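Long-range contacts in adenosyl-chloride synthase (Thermotoga maritima, PDB 2ZBV), which binds adenosine and probably acts on S-adenosyl-L-methionine, like the hydrolases and halogenases of its family: residues A46-L55 / G94-Y103; L64-R75 / F124-A133. One frame throughout, in Å; residues are numbered along the deposited sequence.

Interaction 1. Residues A46-L55 / G94-Y103; sequences ASHVLYRASL and GVLTVVAEEY
Tyr51 fills a notch formed by Val98, Val99, Glu102 and Tyr103, a knob-into-hole fit between two helices. The axes of helices 46-54 and 97-103 approach to 8.2 Å and run 46° apart. With chi1 at 170°, Tyr51 CG is opposite the backbone N, and the ring reaches across to helix 97-103. Glu102 lies over one face of that ring in a CH-pi contact, its CG 3.7 Å from the centroid of the Tyr51 ring. Leu55 CG, from the same segment, lies over the rim of the opposite face. The Tyr103 ring meets the Tyr51 ring obliquely, their planes 57° apart.

The rest of the apolar packing is aliphatic. Val98 CG1 rests 3.5 Å from Tyr51 CB. Leu50 CD2 presses on Leu96 CD2 at 3.4 Å, a tight pair. Val99 CG1 fits between Leu50 and Tyr51. A smaller alanine in place of Tyr51 would probably open a gap in the notch and leave Glu102 and Tyr103 without the ring they lean on.

Polar contacts lie at both ends. Ser54 OG is 2.6 Å from Tyr103 OH, in the plane of the tyrosine ring. It also donates to Tyr51 O at 2.5 Å, one turn back in its own helix. At the other end Ser47 CA makes a CA-H...O contact of 3.2 Å with Val95 O. A water donates to Ser47 O and Val95 O and accepts from Val99 N, so it bridges the two backbones. Ser47 OG itself bonds to Arg44 O.

Both helices lie against the sheet of the N-terminal domain. Leu50 touches Phe63 and Val65 on strand 62-66, and Leu96 and Val99 touch Phe88 on strand 87-91. Val49 instead packs on Ile176 of strand 169-177 and on His13 of the second subunit.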
loop_
_atom_site.group_PDB
_atom_site.type_symbol
_atom_site.label_atom_id
_atom_site.label_comp_id
_atom_site.label_asym_id
_atom_site.label_seq_id
_atom_site.Cartn_x
_atom_site.Cartn_y
_atom_site.Cartn_z
ATOM N N ALA A 46 -16.886 4.394 -2.788
ATOM C CA ALA A 46 -16.127 4.141 -4.006
ATOM C C ALA A 46 -16.602 5.027 -5.175
ATOM O O ALA A 46 -15.784 5.507 -5.957
ATOM C CB ALA A 46 -16.233 2.656 -4.391
ATOM N N SER A 47 -17.911 5.257 -5.279
ATOM C CA SER A 47 -18.441 6.067 -6.383
ATOM C C SER A 47 -17.869 7.479 -6.330
ATOM O O SER A 47 -17.536 8.062 -7.358
ATOM C CB SER A 47 -19.985 6.093 -6.367
ATOM O OG SER A 47 -20.529 6.878 -5.312
ATOM N N HIS A 48 -17.732 8.019 -5.123
ATOM C CA HIS A 48 -17.160 9.355 -4.941
ATOM C C HIS A 48 -15.660 9.388 -5.226
ATOM O O HIS A 48 -15.181 10.261 -5.953
ATOM C CB HIS A 48 -17.414 9.844 -3.516
ATOM C CG HIS A 48 -18.830 10.254 -3.268
ATOM N ND1 HIS A 48 -19.406 11.340 -3.893
ATOM C CD2 HIS A 48 -19.787 9.724 -2.470
ATOM C CE1 HIS A 48 -20.658 11.460 -3.490
ATOM N NE2 HIS A 48 -20.915 10.493 -2.625
ATOM N N VAL A 49 -14.917 8.449 -4.639
ATOM C CA VAL A 49 -13.465 8.375 -4.849
ATOM C C VAL A 49 -13.144 8.216 -6.338
ATOM O O VAL A 49 -12.207 8.825 -6.851
ATOM C CB VAL A 49 -12.828 7.175 -4.091
ATOM C CG1 VAL A 49 -11.348 7.071 -4.454
ATOM C CG2 VAL A 49 -12.968 7.368 -2.568
ATOM N N LEU A 50 -13.929 7.392 -7.022
ATOM C CA LEU A 50 -13.736 7.146 -8.454
ATOM C C LEU A 50 -13.847 8.438 -9.255
ATOM O O LEU A 50 -12.970 8.775 -10.047
ATOM C CB LEU A 50 -14.790 6.162 -8.961
ATOM C CG LEU A 50 -14.798 5.939 -10.475
ATOM C CD1 LEU A 50 -13.503 5.257 -10.893
ATOM C CD2 LEU A 50 -16.010 5.077 -10.853
ATOM N N TYR A 51 -14.934 9.167 -9.053
ATOM C CA TYR A 51 -15.108 10.418 -9.782
ATOM C C TYR A 51 -13.961 11.397 -9.526
ATOM O O TYR A 51 -13.330 11.887 -10.457
ATOM C CB TYR A 51 -16.430 11.078 -9.403
ATOM C CG TYR A 51 -16.539 12.485 -9.934
ATOM C CD1 TYR A 51 -16.526 12.735 -11.308
ATOM C CD2 TYR A 51 -16.613 13.574 -9.064
ATOM C CE1 TYR A 51 -16.583 14.038 -11.802
ATOM C CE2 TYR A 51 -16.668 14.883 -9.551
ATOM C CZ TYR A 51 -16.651 15.103 -10.917
ATOM O OH TYR A 51 -16.690 16.389 -11.396
ATOM N N ARG A 52 -13.688 11.679 -8.259
ATOM C CA ARG A 52 -12.623 12.615 -7.921
ATOM C C ARG A 52 -11.265 12.227 -8.487
ATOM O O ARG A 52 -10.545 13.074 -9.013
ATOM C CB ARG A 52 -12.581 12.801 -6.402
ATOM C CG ARG A 52 -13.916 13.335 -5.917
ATOM C CD ARG A 52 -14.034 13.541 -4.435
ATOM N NE ARG A 52 -15.433 13.833 -4.121
ATOM C CZ ARG A 52 -15.856 14.361 -2.979
ATOM N NH1 ARG A 52 -14.989 14.665 -2.023
ATOM N NH2 ARG A 52 -17.153 14.575 -2.798
ATOM N N ALA A 53 -10.912 10.952 -8.412
ATOM C CA ALA A 53 -9.628 10.536 -8.966
ATOM C C ALA A 53 -9.612 10.634 -10.495
ATOM O O ALA A 53 -8.593 11.007 -11.081
ATOM C CB ALA A 53 -9.309 9.119 -8.548
ATOM N N SER A 54 -10.739 10.301 -11.131
ATOM C CA SER A 54 -10.843 10.316 -12.596
ATOM C C SER A 54 -10.593 11.686 -13.203
ATOM O O SER A 54 -10.222 11.793 -14.372
ATOM C CB SER A 54 -12.225 9.820 -13.056
ATOM O OG SER A 54 -13.250 10.739 -12.726
ATOM N N LEU A 55 -10.806 12.730 -12.408
ATOM C CA LEU A 55 -10.591 14.092 -12.869
ATOM C C LEU A 55 -9.129 14.326 -13.242
ATOM O O LEU A 55 -8.817 15.206 -14.050
ATOM C CB LEU A 55 -11.000 15.087 -11.780
ATOM C CG LEU A 55 -12.496 15.300 -11.543
ATOM C CD1 LEU A 55 -12.679 16.112 -10.265
ATOM C CD2 LEU A 55 -13.121 16.027 -12.740
ATOM N N GLY A 94 -24.223 0.494 -9.043
ATOM C CA GLY A 94 -24.289 1.889 -8.651
ATOM C C GLY A 94 -22.949 2.559 -8.384
ATOM O O GLY A 94 -22.905 3.769 -8.168
ATOM N N VAL A 95 -21.855 1.799 -8.394
ATOM C CA VAL A 95 -20.545 2.398 -8.143
ATOM C C VAL A 95 -20.178 3.468 -9.189
ATOM O O VAL A 95 -19.431 4.407 -8.896
ATOM C CB VAL A 95 -19.421 1.313 -8.048
ATOM C CG1 VAL A 95 -19.175 0.640 -9.412
ATOM C CG2 VAL A 95 -18.141 1.951 -7.519
ATOM N N LEU A 96 -20.728 3.350 -10.399
ATOM C CA LEU A 96 -20.447 4.322 -11.461
ATOM C C LEU A 96 -21.439 5.479 -11.486
ATOM O O LEU A 96 -21.465 6.258 -12.442
ATOM C CB LEU A 96 -20.451 3.635 -12.832
ATOM C CG LEU A 96 -19.434 2.507 -13.027
ATOM C CD1 LEU A 96 -19.525 1.963 -14.449
ATOM C CD2 LEU A 96 -18.027 3.029 -12.728
ATOM N N THR A 97 -22.243 5.595 -10.433
ATOM C CA THR A 97 -23.252 6.647 -10.340
ATOM C C THR A 97 -22.732 8.073 -10.520
ATOM O O THR A 97 -23.286 8.841 -11.317
ATOM C CB THR A 97 -23.997 6.587 -8.990
ATOM O OG1 THR A 97 -24.803 5.408 -8.939
ATOM C CG2 THR A 97 -24.892 7.805 -8.810
ATOM N N VAL A 98 -21.675 8.429 -9.791
ATOM C CA VAL A 98 -21.138 9.783 -9.867
ATOM C C VAL A 98 -20.498 10.138 -11.212
ATOM O O VAL A 98 -20.792 11.195 -11.767
ATOM C CB VAL A 98 -20.134 10.060 -8.713
ATOM C CG1 VAL A 98 -19.788 11.552 -8.671
ATOM C CG2 VAL A 98 -20.741 9.628 -7.368
ATOM N N VAL A 99 -19.634 9.280 -11.751
ATOM C CA VAL A 99 -19.027 9.598 -13.045
ATOM C C VAL A 99 -20.102 9.701 -14.130
ATOM O O VAL A 99 -20.025 10.565 -15.004
ATOM C CB VAL A 99 -17.983 8.550 -13.488
ATOM C CG1 VAL A 99 -16.724 8.687 -12.646
ATOM C CG2 VAL A 99 -18.570 7.137 -13.385
ATOM N N ALA A 100 -21.099 8.820 -14.064
ATOM C CA ALA A 100 -22.204 8.828 -15.022
ATOM C C ALA A 100 -22.948 10.161 -14.963
ATOM O O ALA A 100 -23.273 10.749 -15.989
ATOM C CB ALA A 100 -23.179 7.696 -14.715
ATOM N N GLU A 101 -23.219 10.620 -13.748
ATOM C CA GLU A 101 -23.942 11.865 -13.531
ATOM C C GLU A 101 -23.127 13.108 -13.878
ATOM O O GLU A 101 -23.656 14.060 -14.453
ATOM C CB GLU A 101 -24.406 11.941 -12.071
ATOM C CG GLU A 101 -25.031 13.271 -11.660
ATOM C CD GLU A 101 -26.352 13.556 -12.360
ATOM O OE1 GLU A 101 -26.932 14.638 -12.117
ATOM O OE2 GLU A 101 -26.816 12.702 -13.149
ATOM N N GLU A 102 -21.841 13.095 -13.543
ATOM C CA GLU A 102 -20.972 14.239 -13.797
ATOM C C GLU A 102 -20.455 14.365 -15.224
ATOM O O GLU A 102 -20.329 15.473 -15.747
ATOM C CB GLU A 102 -19.776 14.206 -12.847
ATOM C CG GLU A 102 -20.133 14.293 -11.371
ATOM C CD GLU A 102 -20.827 15.592 -11.009
ATOM O OE1 GLU A 102 -20.393 16.658 -11.497
ATOM O OE2 GLU A 102 -21.800 15.550 -10.225
ATOM N N TYR A 103 -20.145 13.238 -15.855
ATOM C CA TYR A 103 -19.607 13.272 -17.210
ATOM C C TYR A 103 -20.627 12.984 -18.308
ATOM O O TYR A 103 -20.394 13.309 -19.468
ATOM C CB TYR A 103 -18.460 12.264 -17.363
ATOM C CG TYR A 103 -17.272 12.447 -16.438
ATOM C CD1 TYR A 103 -16.726 13.712 -16.199
ATOM C CD2 TYR A 103 -16.641 11.341 -15.869
ATOM C CE1 TYR A 103 -15.574 13.863 -15.422
ATOM C CE2 TYR A 103 -15.488 11.480 -15.089
ATOM C CZ TYR A 103 -14.958 12.741 -14.876
ATOM O OH TYR A 103 -13.785 12.870 -14.166
HETATM O O HOH W 1 -18.960 7.044 -9.691
#

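Interaction 2. Residues L64-R75 / F124-A133; sequences LVVVDYGVGTSR and FTFHGRDIFA. With ADN (adenosine), chain D.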
loop_
_atom_site.group_PDB
_atom_site.type_symbol
_atom_site.label_atom_id
_atom_site.label_comp_id
_atom_site.label_asym_id
_atom_site.label_seq_id
_atom_site.Cartn_x
_atom_site.Cartn_y
_atom_site.Cartn_z
ATOM N N LEU A 64 -10.681 0.187 -13.728
ATOM C CA LEU A 64 -11.089 -1.130 -13.245
ATOM C C LEU A 64 -11.622 -0.880 -11.840
ATOM O O LEU A 64 -10.849 -0.655 -10.917
ATOM C CB LEU A 64 -9.884 -2.060 -13.212
ATOM C CG LEU A 64 -10.054 -3.462 -12.618
ATOM C CD1 LEU A 64 -11.208 -4.208 -13.277
ATOM C CD2 LEU A 64 -8.741 -4.202 -12.827
ATOM N N VAL A 65 -12.944 -0.896 -11.695
ATOM C CA VAL A 65 -13.572 -0.596 -10.416
ATOM C C VAL A 65 -14.320 -1.800 -9.868
ATOM O O VAL A 65 -15.373 -2.170 -10.380
ATOM C CB VAL A 65 -14.555 0.583 -10.569
ATOM C CG1 VAL A 65 -15.038 1.056 -9.195
ATOM C CG2 VAL A 65 -13.878 1.712 -11.339
ATOM N N VAL A 66 -13.778 -2.395 -8.813
ATOM C CA VAL A 66 -14.393 -3.574 -8.240
ATOM C C VAL A 66 -14.674 -3.543 -6.738
ATOM O O VAL A 66 -13.825 -3.901 -5.917
ATOM C CB VAL A 66 -13.556 -4.845 -8.558
ATOM C CG1 VAL A 66 -14.322 -6.095 -8.137
ATOM C CG2 VAL A 66 -13.242 -4.910 -10.051
ATOM N N VAL A 67 -15.878 -3.090 -6.408
ATOM C CA VAL A 67 -16.418 -3.066 -5.042
ATOM C C VAL A 67 -17.690 -3.794 -5.449
ATOM O O VAL A 67 -18.661 -3.189 -5.916
ATOM C CB VAL A 67 -16.713 -1.645 -4.558
ATOM C CG1 VAL A 67 -17.277 -1.689 -3.137
ATOM C CG2 VAL A 67 -15.432 -0.819 -4.589
ATOM N N ASP A 68 -17.665 -5.107 -5.274
ATOM C CA ASP A 68 -18.730 -5.957 -5.778
ATOM C C ASP A 68 -19.318 -6.981 -4.801
ATOM O O ASP A 68 -19.081 -8.177 -4.929
ATOM C CB ASP A 68 -18.118 -6.630 -7.018
ATOM C CG ASP A 68 -19.102 -7.407 -7.838
ATOM O OD1 ASP A 68 -20.323 -7.160 -7.738
ATOM O OD2 ASP A 68 -18.618 -8.257 -8.617
ATOM N N TYR A 69 -20.109 -6.518 -3.838
ATOM C CA TYR A 69 -20.704 -7.431 -2.856
ATOM C C TYR A 69 -21.663 -8.428 -3.504
ATOM O O TYR A 69 -21.918 -9.498 -2.952
ATOM C CB TYR A 69 -21.444 -6.633 -1.775
ATOM C CG TYR A 69 -22.555 -5.759 -2.327
ATOM C CD1 TYR A 69 -23.841 -6.263 -2.519
ATOM C CD2 TYR A 69 -22.306 -4.437 -2.691
ATOM C CE1 TYR A 69 -24.856 -5.471 -3.065
ATOM C CE2 TYR A 69 -23.304 -3.638 -3.239
ATOM C CZ TYR A 69 -24.575 -4.158 -3.425
ATOM O OH TYR A 69 -25.549 -3.369 -3.992
ATOM N N GLY A 70 -22.195 -8.080 -4.674
ATOM C CA GLY A 70 -23.132 -8.963 -5.355
ATOM C C GLY A 70 -22.459 -9.882 -6.356
ATOM O O GLY A 70 -23.110 -10.450 -7.239
ATOM N N VAL A 71 -21.146 -10.033 -6.216
ATOM C CA VAL A 71 -20.387 -10.885 -7.112
ATOM C C VAL A 71 -21.028 -12.279 -7.161
ATOM O O VAL A 71 -21.384 -12.848 -6.128
ATOM C CB VAL A 71 -18.908 -10.991 -6.646
ATOM C CG1 VAL A 71 -18.832 -11.691 -5.279
ATOM C CG2 VAL A 71 -18.077 -11.727 -7.687
ATOM N N GLY A 72 -21.206 -12.811 -8.367
ATOM C CA GLY A 72 -21.788 -14.136 -8.500
ATOM C C GLY A 72 -23.305 -14.205 -8.567
ATOM O O GLY A 72 -23.859 -15.286 -8.752
ATOM N N THR A 73 -23.983 -13.070 -8.416
ATOM C CA THR A 73 -25.444 -13.040 -8.475
ATOM C C THR A 73 -25.885 -12.610 -9.877
ATOM O O THR A 73 -25.072 -12.553 -10.793
ATOM C CB THR A 73 -26.034 -12.060 -7.434
ATOM O OG1 THR A 73 -25.648 -10.722 -7.762
ATOM C CG2 THR A 73 -25.527 -12.397 -6.032
ATOM N N SER A 74 -27.166 -12.297 -10.043
ATOM C CA SER A 74 -27.680 -11.897 -11.349
ATOM C C SER A 74 -27.312 -10.464 -11.721
ATOM O O SER A 74 -27.665 -9.987 -12.799
ATOM C CB SER A 74 -29.201 -12.057 -11.389
ATOM O OG SER A 74 -29.825 -11.173 -10.471
ATOM N N ARG A 75 -26.608 -9.774 -10.832
ATOM C CA ARG A 75 -26.212 -8.402 -11.113
ATOM C C ARG A 75 -25.344 -8.419 -12.371
ATOM O O ARG A 75 -24.495 -9.301 -12.548
ATOM C CB ARG A 75 -25.445 -7.816 -9.920
ATOM C CG ARG A 75 -24.054 -8.403 -9.699
ATOM C CD ARG A 75 -22.968 -7.504 -10.287
ATOM N NE ARG A 75 -21.629 -8.065 -10.104
ATOM C CZ ARG A 75 -21.102 -9.019 -10.868
ATOM N NH1 ARG A 75 -21.798 -9.524 -11.883
ATOM N NH2 ARG A 75 -19.882 -9.481 -10.608
ATOM N N PHE A 124 -16.946 -18.154 -8.659
ATOM C CA PHE A 124 -18.227 -17.549 -8.321
ATOM C C PHE A 124 -18.088 -16.239 -7.566
ATOM O O PHE A 124 -18.947 -15.371 -7.676
ATOM C CB PHE A 124 -19.071 -18.494 -7.458
ATOM C CG PHE A 124 -19.335 -19.826 -8.090
ATOM C CD1 PHE A 124 -19.899 -19.909 -9.359
ATOM C CD2 PHE A 124 -19.032 -21.001 -7.409
ATOM C CE1 PHE A 124 -20.158 -21.148 -9.942
ATOM C CE2 PHE A 124 -19.285 -22.249 -7.980
ATOM C CZ PHE A 124 -19.850 -22.324 -9.249
ATOM N N THR A 125 -17.010 -16.088 -6.805
ATOM C CA THR A 125 -16.856 -14.887 -5.997
ATOM C C THR A 125 -15.658 -13.969 -6.259
ATOM O O THR A 125 -15.347 -13.118 -5.428
ATOM C CB THR A 125 -16.877 -15.264 -4.496
ATOM O OG1 THR A 125 -15.806 -16.170 -4.210
ATOM C CG2 THR A 125 -18.202 -15.947 -4.139
ATOM N N PHE A 126 -14.987 -14.128 -7.396
ATOM C CA PHE A 126 -13.850 -13.262 -7.715
ATOM C C PHE A 126 -13.856 -12.851 -9.189
ATOM O O PHE A 126 -12.883 -13.071 -9.912
ATOM C CB PHE A 126 -12.526 -13.954 -7.364
ATOM C CG PHE A 126 -11.344 -13.009 -7.243
ATOM C CD1 PHE A 126 -11.527 -11.626 -7.226
ATOM C CD2 PHE A 126 -10.053 -13.508 -7.124
ATOM C CE1 PHE A 126 -10.433 -10.753 -7.092
ATOM C CE2 PHE A 126 -8.953 -12.650 -6.988
ATOM C CZ PHE A 126 -9.148 -11.267 -6.973
ATOM N N HIS A 127 -14.961 -12.259 -9.632
ATOM C CA HIS A 127 -15.076 -11.808 -11.013
ATOM C C HIS A 127 -14.040 -10.711 -11.266
ATOM O O HIS A 127 -13.643 -10.470 -12.405
ATOM C CB HIS A 127 -16.489 -11.289 -11.288
ATOM C CG HIS A 127 -17.525 -12.369 -11.391
ATOM N ND1 HIS A 127 -17.241 -13.698 -11.166
ATOM C CD2 HIS A 127 -18.847 -12.311 -11.683
ATOM C CE1 HIS A 127 -18.342 -14.416 -11.315
ATOM N NE2 HIS A 127 -19.331 -13.598 -11.627
ATOM N N GLY A 128 -13.591 -10.057 -10.196
ATOM C CA GLY A 128 -12.583 -9.023 -10.343
ATOM C C GLY A 128 -11.355 -9.551 -11.072
ATOM O O GLY A 128 -10.761 -8.851 -11.893
ATOM N N ARG A 129 -10.970 -10.788 -10.775
ATOM C CA ARG A 129 -9.803 -11.414 -11.411
ATOM C C ARG A 129 -10.137 -12.132 -12.722
ATOM O O ARG A 129 -9.391 -12.043 -13.701
ATOM C CB ARG A 129 -9.167 -12.451 -10.470
ATOM C CG ARG A 129 -8.070 -13.308 -11.120
ATOM C CD ARG A 129 -7.749 -14.564 -10.297
ATOM N NE ARG A 129 -8.863 -15.513 -10.292
ATOM C CZ ARG A 129 -8.990 -16.529 -9.441
ATOM N NH1 ARG A 129 -8.067 -16.746 -8.510
ATOM N NH2 ARG A 129 -10.052 -17.323 -9.515
ATOM N N ASP A 130 -11.264 -12.839 -12.724
ATOM C CA ASP A 130 -11.660 -13.645 -13.870
ATOM C C ASP A 130 -12.400 -12.974 -15.008
ATOM O O ASP A 130 -12.387 -13.485 -16.130
ATOM C CB ASP A 130 -12.479 -14.843 -13.385
ATOM C CG ASP A 130 -11.736 -15.669 -12.356
ATOM O OD1 ASP A 130 -10.488 -15.683 -12.405
ATOM O OD2 ASP A 130 -12.398 -16.310 -11.507
ATOM N N ILE A 131 -13.032 -11.840 -14.729
ATOM C CA ILE A 131 -13.802 -11.139 -15.748
ATOM C C ILE A 131 -13.453 -9.659 -15.923
ATOM O O ILE A 131 -13.159 -9.215 -17.033
ATOM C CB ILE A 131 -15.312 -11.240 -15.448
ATOM C CG1 ILE A 131 -15.738 -12.714 -15.373
ATOM C CG2 ILE A 131 -16.106 -10.487 -16.520
ATOM C CD1 ILE A 131 -17.232 -12.923 -15.075
ATOM N N PHE A 132 -13.493 -8.899 -14.831
ATOM C CA PHE A 132 -13.214 -7.465 -14.896
ATOM C C PHE A 132 -11.796 -7.081 -15.281
ATOM O O PHE A 132 -11.598 -6.275 -16.193
ATOM C CB PHE A 132 -13.575 -6.794 -13.565
ATOM C CG PHE A 132 -15.043 -6.838 -13.246
ATOM C CD1 PHE A 132 -15.978 -6.322 -14.141
ATOM C CD2 PHE A 132 -15.491 -7.387 -12.048
ATOM C CE1 PHE A 132 -17.337 -6.355 -13.850
ATOM C CE2 PHE A 132 -16.852 -7.426 -11.742
ATOM C CZ PHE A 132 -17.777 -6.910 -12.641
ATOM N N ALA A 133 -10.809 -7.644 -14.587
ATOM C CA ALA A 133 -9.420 -7.308 -14.875
ATOM C C ALA A 133 -9.032 -7.619 -16.319
ATOM O O ALA A 133 -8.517 -6.756 -17.021
ATOM C CB ALA A 133 -8.479 -8.030 -13.899
HETATM O "O5'" ADN D . -14.996 -10.498 -5.945
HETATM C "C5'" ADN D . -14.492 -9.397 -5.180
HETATM C "C4'" ADN D . -15.625 -8.790 -4.357
HETATM O "O4'" ADN D . -16.179 -9.740 -3.397
HETATM C "C3'" ADN D . -15.175 -7.569 -3.521
HETATM O "O3'" ADN D . -15.340 -6.360 -4.260
HETATM C "C2'" ADN D . -16.070 -7.659 -2.265
HETATM O "O2'" ADN D . -16.912 -6.513 -2.134
HETATM C "C1'" ADN D . -16.888 -8.938 -2.429
HETATM N N9 ADN D . -16.981 -9.644 -1.139
HETATM C C8 ADN D . -15.942 -10.254 -0.467
HETATM N N7 ADN D . -16.365 -10.777 0.643
HETATM C C5 ADN D . -17.691 -10.546 0.765
HETATM C C6 ADN D . -18.678 -10.862 1.741
HETATM N N6 ADN D . -18.339 -11.576 2.884
HETATM N N1 ADN D . -19.948 -10.454 1.527
HETATM C C2 ADN D . -20.299 -9.763 0.424
HETATM N N3 ADN D . -19.402 -9.446 -0.515
HETATM C C4 ADN D . -18.107 -9.812 -0.385
HETATM O O HOH W 2 -15.720 -9.362 -8.318
#
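Val71 CG2 packs 3.6 Å from Thr125 C, where the two loops meet beside the ribose of the bound adenosine. The Thr125 carbonyl takes a hydrogen bond from the ligand, O5' to Thr125 O, at 2.7 Å. From the other loop Asp68 N donates to O3' at 2.8 Å. A water near O5' ties the two segments together. It bonds to O5', donates to Asp68 OD2 and accepts weakly from Gly128 N.

Behind this shell, Arg75 holds the Asp68 carboxylate. It grips side-on, NE to OD1 and NH2 to OD2, with 2.7 Å between Arg75 NH2 and Asp68 OD2. This salt bridge is nearly straight at NH2 (170°), which meets the syn lone pair of Asp68 OD2. With both oxygens held, the carboxylate can turn little. Phe132 CZ lies over one face of the guanidinium, while His127 CD2 comes to its edge, 3.2 Å from Arg75 NH2. Asp68 OD2 in turn meets the Phe132 ring at its edge. A chi1 of 65° puts Val71 CG2 opposite its backbone N, over one face of the His127 ring; Ile131 CD1 lies over the other.

Farther out, Leu64 CD1 touches Phe132 CB at 3.5 Å. Val66 CG1 faces Gly128, where a CB would be tight. The helix starts with a wider pi-type turn, and His127 O accepts from both Ile131 N and Phe132 N.

Asp7 and residues of the third subunit, among them Asn182, complete the adenosine site. Strand 62-66 bonds to strands 2-6 and 87-91 on its two sides. Helix 14-25 joins the packing, with Ile22 touching both Leu64 and Ala133.

How the interactions relate
Along the chain the segments come in the order 46-55, 64-75, 94-103 and 124-133. Interaction 1 closes a loop of 38 residues that includes segment 64-75. Interaction 2 closes one of 48 residues that includes segment 94-103. The two loops therefore cross. Strand 62-66 lies between them: Val65 turns to Leu50 and Val95 of interaction 1, while Leu64 and Val66 turn to helix 127-140. Ala46 also packs on Val67, just before the adenosine-binding Asp68. Interaction 1 thus joins two helices over one face of the sheet, and interaction 2 packs helix 127-140 on the other face and brings together two loops that line the adenosine site at the end of strand 62-66.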